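Local atomic coordinates of actibind (Aspergillus niger, PDB entry 3D3Z), a protein that probably cleaves RNA as a ribonuclease of the T2 family, with little base specificity overall but a preference for adenylic acid. Residues T168-I174 and C225-I230; T149-Y153 and L199-F203. The contacts are given in a common frame with arbitrary orientation. Residue numbers count along the deposited sequence, not the author numbering.

Contact 1 (T168-I174 and C225-I230)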
# COMPACT_ATOMS: atom_id res chain seq x y z
N THR A 168 -13.96 -3.77 22.74
CA THR A 168 -13.88 -4.61 21.55
C THR A 168 -14.83 -4.05 20.54
O THR A 168 -15.69 -3.23 20.86
CB THR A 168 -14.19 -6.11 21.78
OG1 THR A 168 -15.57 -6.27 22.16
CG2 THR A 168 -13.25 -6.74 22.82
N TYR A 169 -14.68 -4.49 19.30
CA TYR A 169 -15.32 -3.81 18.19
C TYR A 169 -15.94 -4.77 17.22
O TYR A 169 -15.57 -5.96 17.15
CB TYR A 169 -14.33 -2.85 17.47
CG TYR A 169 -13.80 -1.73 18.33
CD1 TYR A 169 -14.57 -0.61 18.59
CD2 TYR A 169 -12.50 -1.78 18.87
CE1 TYR A 169 -14.08 0.41 19.39
CE2 TYR A 169 -12.01 -0.76 19.67
CZ TYR A 169 -12.80 0.33 19.92
OH TYR A 169 -12.33 1.37 20.68
N LYS A 170 -16.90 -4.24 16.47
CA LYS A 170 -17.63 -4.98 15.45
C LYS A 170 -17.02 -4.77 14.06
O LYS A 170 -16.70 -3.67 13.68
CB LYS A 170 -19.13 -4.59 15.46
CG LYS A 170 -19.89 -5.20 16.69
CD LYS A 170 -20.99 -4.27 17.26
CE LYS A 170 -21.12 -4.30 18.82
NZ LYS A 170 -22.13 -3.23 19.34
N LEU A 171 -16.92 -5.84 13.28
CA LEU A 171 -16.32 -5.76 11.97
C LEU A 171 -16.98 -4.74 11.07
O LEU A 171 -16.30 -4.00 10.35
CB LEU A 171 -16.33 -7.12 11.28
CG LEU A 171 -15.66 -7.24 9.93
CD1 LEU A 171 -14.17 -6.72 9.96
CD2 LEU A 171 -15.72 -8.68 9.46
N SER A 172 -18.32 -4.72 11.10
CA SER A 172 -19.07 -3.87 10.20
C SER A 172 -18.81 -2.41 10.53
O SER A 172 -18.85 -1.59 9.63
CB SER A 172 -20.59 -4.20 10.27
OG SER A 172 -21.19 -3.50 11.35
N ASP A 173 -18.60 -2.07 11.80
CA ASP A 173 -18.30 -0.71 12.20
C ASP A 173 -16.91 -0.26 11.67
O ASP A 173 -16.76 0.89 11.20
CB ASP A 173 -18.34 -0.55 13.73
CG ASP A 173 -19.81 -0.49 14.29
OD1 ASP A 173 -20.74 -0.36 13.48
OD2 ASP A 173 -19.99 -0.56 15.52
N ILE A 174 -15.94 -1.17 11.78
CA ILE A 174 -14.55 -0.98 11.29
C ILE A 174 -14.61 -0.74 9.77
O ILE A 174 -14.06 0.24 9.26
CB ILE A 174 -13.64 -2.21 11.61
CG1 ILE A 174 -13.39 -2.32 13.12
CG2 ILE A 174 -12.28 -2.16 10.82
CD1 ILE A 174 -12.92 -3.68 13.57
N CYS A 225 -11.60 -11.65 9.95
CA CYS A 225 -11.98 -11.37 11.30
C CYS A 225 -13.35 -12.00 11.59
O CYS A 225 -14.14 -12.28 10.67
CB CYS A 225 -12.11 -9.88 11.56
SG CYS A 225 -10.56 -8.93 11.24
N LYS A 226 -13.60 -12.18 12.88
CA LYS A 226 -14.93 -12.49 13.39
C LYS A 226 -15.77 -11.23 13.34
O LYS A 226 -15.25 -10.08 13.32
CB LYS A 226 -14.85 -12.99 14.83
CG LYS A 226 -14.02 -14.26 15.04
CD LYS A 226 -14.53 -15.46 14.22
CE LYS A 226 -13.58 -16.67 14.36
NZ LYS A 226 -14.28 -18.03 14.34
N ASP A 227 -17.09 -11.43 13.35
CA ASP A 227 -17.99 -10.32 13.17
C ASP A 227 -17.95 -9.39 14.35
O ASP A 227 -18.39 -8.24 14.24
CB ASP A 227 -19.41 -10.82 12.89
CG ASP A 227 -19.47 -11.62 11.63
OD1 ASP A 227 -18.97 -11.14 10.59
OD2 ASP A 227 -19.99 -12.75 11.68
N SER A 228 -17.44 -9.89 15.47
CA SER A 228 -17.33 -9.11 16.69
C SER A 228 -16.26 -9.64 17.67
O SER A 228 -15.63 -10.67 17.46
CB SER A 228 -18.71 -9.03 17.40
OG SER A 228 -19.08 -10.32 17.87
N GLY A 229 -16.08 -8.89 18.74
CA GLY A 229 -15.11 -9.17 19.78
C GLY A 229 -13.72 -8.69 19.38
O GLY A 229 -12.75 -9.03 20.05
N ILE A 230 -13.64 -7.89 18.29
CA ILE A 230 -12.31 -7.50 17.70
C ILE A 230 -11.55 -6.56 18.62
O ILE A 230 -12.06 -5.52 19.06
CB ILE A 230 -12.43 -6.88 16.28
CG1 ILE A 230 -12.94 -7.93 15.28
CG2 ILE A 230 -11.05 -6.38 15.76
CD1 ILE A 230 -13.58 -7.31 13.97
O HOH W 1 -17.47 -6.34 20.28
O HOH W 2 -20.11 -6.89 12.32
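Ile230 and Leu171 form the apolar centre, losing 97 and 83 Å² of surface to the opposite segment. Ile230 CD1 lies 3.9 Å from Leu171 CB and 3.7 Å from Ile174 CD1, so it meets two residues of the first helical turn, and Leu171 CD1 reaches Cys225 CB at 4.1 Å. Val189, on the strand to which Cys225 is tied through its disulfide with Cys191, also touches Leu171, Ile174 and Cys225. Around this centre the backbones join. Tyr169 N donates to Ile230 O (2.8 Å) and Ile230 N to Tyr169 O (3.0 Å), the reciprocal pair of a single antiparallel bridge, while the Tyr169 hydroxyl bonds to Thr162 O. Two residues further, the amide Leu171 N, in the first turn and so without an acceptor inside the helix, donates to Asp227 O (3.0 Å, 166° at the hydrogen). At the exposed edge one water links Thr168 OG1 (2.7 Å) to Gly229 N (3.3 Å); another joins Ser172 N (3.1 Å) to Asp227 O (2.9 Å). Gly229, at phi 81° and psi 12°, faces Tyr169 together with Ile230. This is a G1 beta bulge, its first position in the positive-phi conformation that favours glycine, set against the residues leading into helix 171-179.

Contact 2 (T149-Y153 and L199-F203); sequences TLDSY and LYYYF
This is a buried side-chain contact between the turn entering helix 152-158 and one face of strand 195-206, near the middle of the protein. The backbones stay apart: CA-CA separations are 8.4 Å for Leu150-Tyr201 and 8.6 Å for Ser152-Leu199. In the extended strand 199-203 side chains alternate, and the CA-to-CB bonds of Leu199, Tyr201 and Phe203 point toward the turn. Leu150 (phi -127°, psi 62°) precedes Asp151 (-81°, 82°), the centre of an inverse gamma turn, whose Ser152 N to Leu150 O bond of 3.0 Å is weak. Asp151 is also the N-cap, and Ser152 (-50°, -49°) begins the helix. Leu150, chi1 m and chi2 t, places CD2 over the Tyr201 ring, 4.0 Å from the centroid and 17° off the normal, a CH-pi contact; its CD1 meets the Phe203 edge at CE2, 4.0 Å away. With chi1 m for both residues, Tyr201 OH donates to Ser152 OG at a short 2.5 Å, and Leu199 CD1 lies 3.2 Å from that OG. Such packing around a buried hydroxyl pair belongs to the helix-on-sheet core of this RNase T2 fold. Gln34 of the paired strand 29-35 bonds to both Ser152 OG and Leu150 O, while Leu178 of helix 171-179 touches Ser152, Leu199 and Tyr201.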
# COMPACT_ATOMS: atom_id res chain seq x y z
N THR A 149 -3.04 9.49 1.85
CA THR A 149 -4.44 9.82 1.65
C THR A 149 -5.37 8.86 2.42
O THR A 149 -6.59 8.99 2.33
CB THR A 149 -4.82 9.79 0.14
OG1 THR A 149 -4.73 8.46 -0.35
CG2 THR A 149 -3.94 10.75 -0.73
N LEU A 150 -4.79 7.88 3.12
CA LEU A 150 -5.55 6.75 3.69
C LEU A 150 -5.24 6.63 5.16
O LEU A 150 -4.65 5.63 5.57
CB LEU A 150 -5.16 5.46 2.95
CG LEU A 150 -5.60 5.38 1.51
CD1 LEU A 150 -4.89 4.26 0.78
CD2 LEU A 150 -7.11 5.21 1.43
N ASP A 151 -5.57 7.67 5.93
CA ASP A 151 -5.28 7.73 7.35
C ASP A 151 -6.38 6.93 8.11
O ASP A 151 -7.35 7.48 8.63
CB ASP A 151 -5.20 9.17 7.83
CG ASP A 151 -4.85 9.30 9.30
OD1 ASP A 151 -4.69 8.30 10.04
OD2 ASP A 151 -4.77 10.46 9.76
N SER A 152 -6.16 5.62 8.13
CA SER A 152 -6.95 4.62 8.84
C SER A 152 -7.20 4.96 10.31
O SER A 152 -8.33 4.88 10.77
CB SER A 152 -6.20 3.28 8.71
OG SER A 152 -6.11 2.91 7.35
N TYR A 153 -6.16 5.33 11.05
CA TYR A 153 -6.33 5.66 12.47
C TYR A 153 -7.38 6.75 12.69
O TYR A 153 -8.24 6.61 13.56
CB TYR A 153 -5.05 6.09 13.13
CG TYR A 153 -5.21 6.27 14.62
CD1 TYR A 153 -4.87 5.23 15.48
CD2 TYR A 153 -5.76 7.44 15.18
CE1 TYR A 153 -5.01 5.35 16.83
CE2 TYR A 153 -5.93 7.56 16.57
CZ TYR A 153 -5.55 6.50 17.38
OH TYR A 153 -5.67 6.54 18.75
N LEU A 199 -4.80 -3.95 6.75
CA LEU A 199 -5.79 -3.33 5.87
C LEU A 199 -5.27 -3.35 4.42
O LEU A 199 -4.05 -3.10 4.15
CB LEU A 199 -6.11 -1.91 6.32
CG LEU A 199 -6.74 -1.64 7.70
CD1 LEU A 199 -6.85 -0.15 7.97
CD2 LEU A 199 -8.14 -2.32 7.82
N TYR A 200 -6.14 -3.76 3.48
CA TYR A 200 -5.88 -3.60 2.02
C TYR A 200 -6.95 -2.72 1.39
O TYR A 200 -8.13 -3.11 1.28
CB TYR A 200 -5.85 -4.89 1.21
CG TYR A 200 -5.17 -6.13 1.74
CD1 TYR A 200 -4.18 -6.11 2.75
CD2 TYR A 200 -5.49 -7.38 1.19
CE1 TYR A 200 -3.58 -7.28 3.19
CE2 TYR A 200 -4.89 -8.54 1.62
CZ TYR A 200 -3.93 -8.50 2.60
OH TYR A 200 -3.34 -9.69 3.00
N TYR A 201 -6.55 -1.53 0.96
CA TYR A 201 -7.42 -0.63 0.20
C TYR A 201 -7.20 -0.85 -1.29
O TYR A 201 -6.09 -0.67 -1.79
CB TYR A 201 -7.13 0.82 0.57
CG TYR A 201 -7.39 1.25 1.99
CD1 TYR A 201 -8.63 1.82 2.36
CD2 TYR A 201 -6.40 1.19 2.97
CE1 TYR A 201 -8.84 2.30 3.64
CE2 TYR A 201 -6.63 1.64 4.24
CZ TYR A 201 -7.87 2.16 4.58
OH TYR A 201 -8.11 2.64 5.83
N TYR A 202 -8.26 -1.25 -2.00
CA TYR A 202 -8.21 -1.59 -3.42
C TYR A 202 -8.54 -0.38 -4.28
O TYR A 202 -9.34 0.51 -3.90
CB TYR A 202 -9.17 -2.73 -3.78
CG TYR A 202 -8.83 -4.08 -3.16
CD1 TYR A 202 -8.38 -5.13 -3.93
CD2 TYR A 202 -8.98 -4.31 -1.78
CE1 TYR A 202 -8.05 -6.38 -3.35
CE2 TYR A 202 -8.67 -5.56 -1.20
CZ TYR A 202 -8.23 -6.58 -1.99
OH TYR A 202 -7.93 -7.80 -1.42
N PHE A 203 -7.87 -0.33 -5.43
CA PHE A 203 -7.98 0.78 -6.40
C PHE A 203 -7.89 0.24 -7.81
O PHE A 203 -7.19 -0.75 -8.11
CB PHE A 203 -6.82 1.76 -6.24
CG PHE A 203 -6.86 2.57 -5.01
CD1 PHE A 203 -7.59 3.73 -4.98
CD2 PHE A 203 -6.14 2.17 -3.89
CE1 PHE A 203 -7.61 4.48 -3.86
CE2 PHE A 203 -6.18 2.91 -2.77
CZ PHE A 203 -6.90 4.07 -2.76

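From the N terminus, the chain meets 149-153 first, then 168-174, 199-203 and 225-230. Contact 2 closes a loop with 45 intervening residues, and contact 1 one with 50; because the segments alternate, the two closures cross rather than nest. Helices 152-158 and 171-179 are consecutive: the start of the former is held to the central strand 195-206, that of the latter to the loop after strand 213-216. The centres of the two contacts lie about 17 Å apart and their nearest atoms about 5 Å, without touching. Helix 171-179 spans this interval, since its Ile174 belongs to contact 1 while Leu178 packs on contact 2. Val189 also meets both, touching Leu171 and Leu199, so strand 188-192 and helix 171-179 both connect the sheet face of contact 2 with the more exposed loop 225-230.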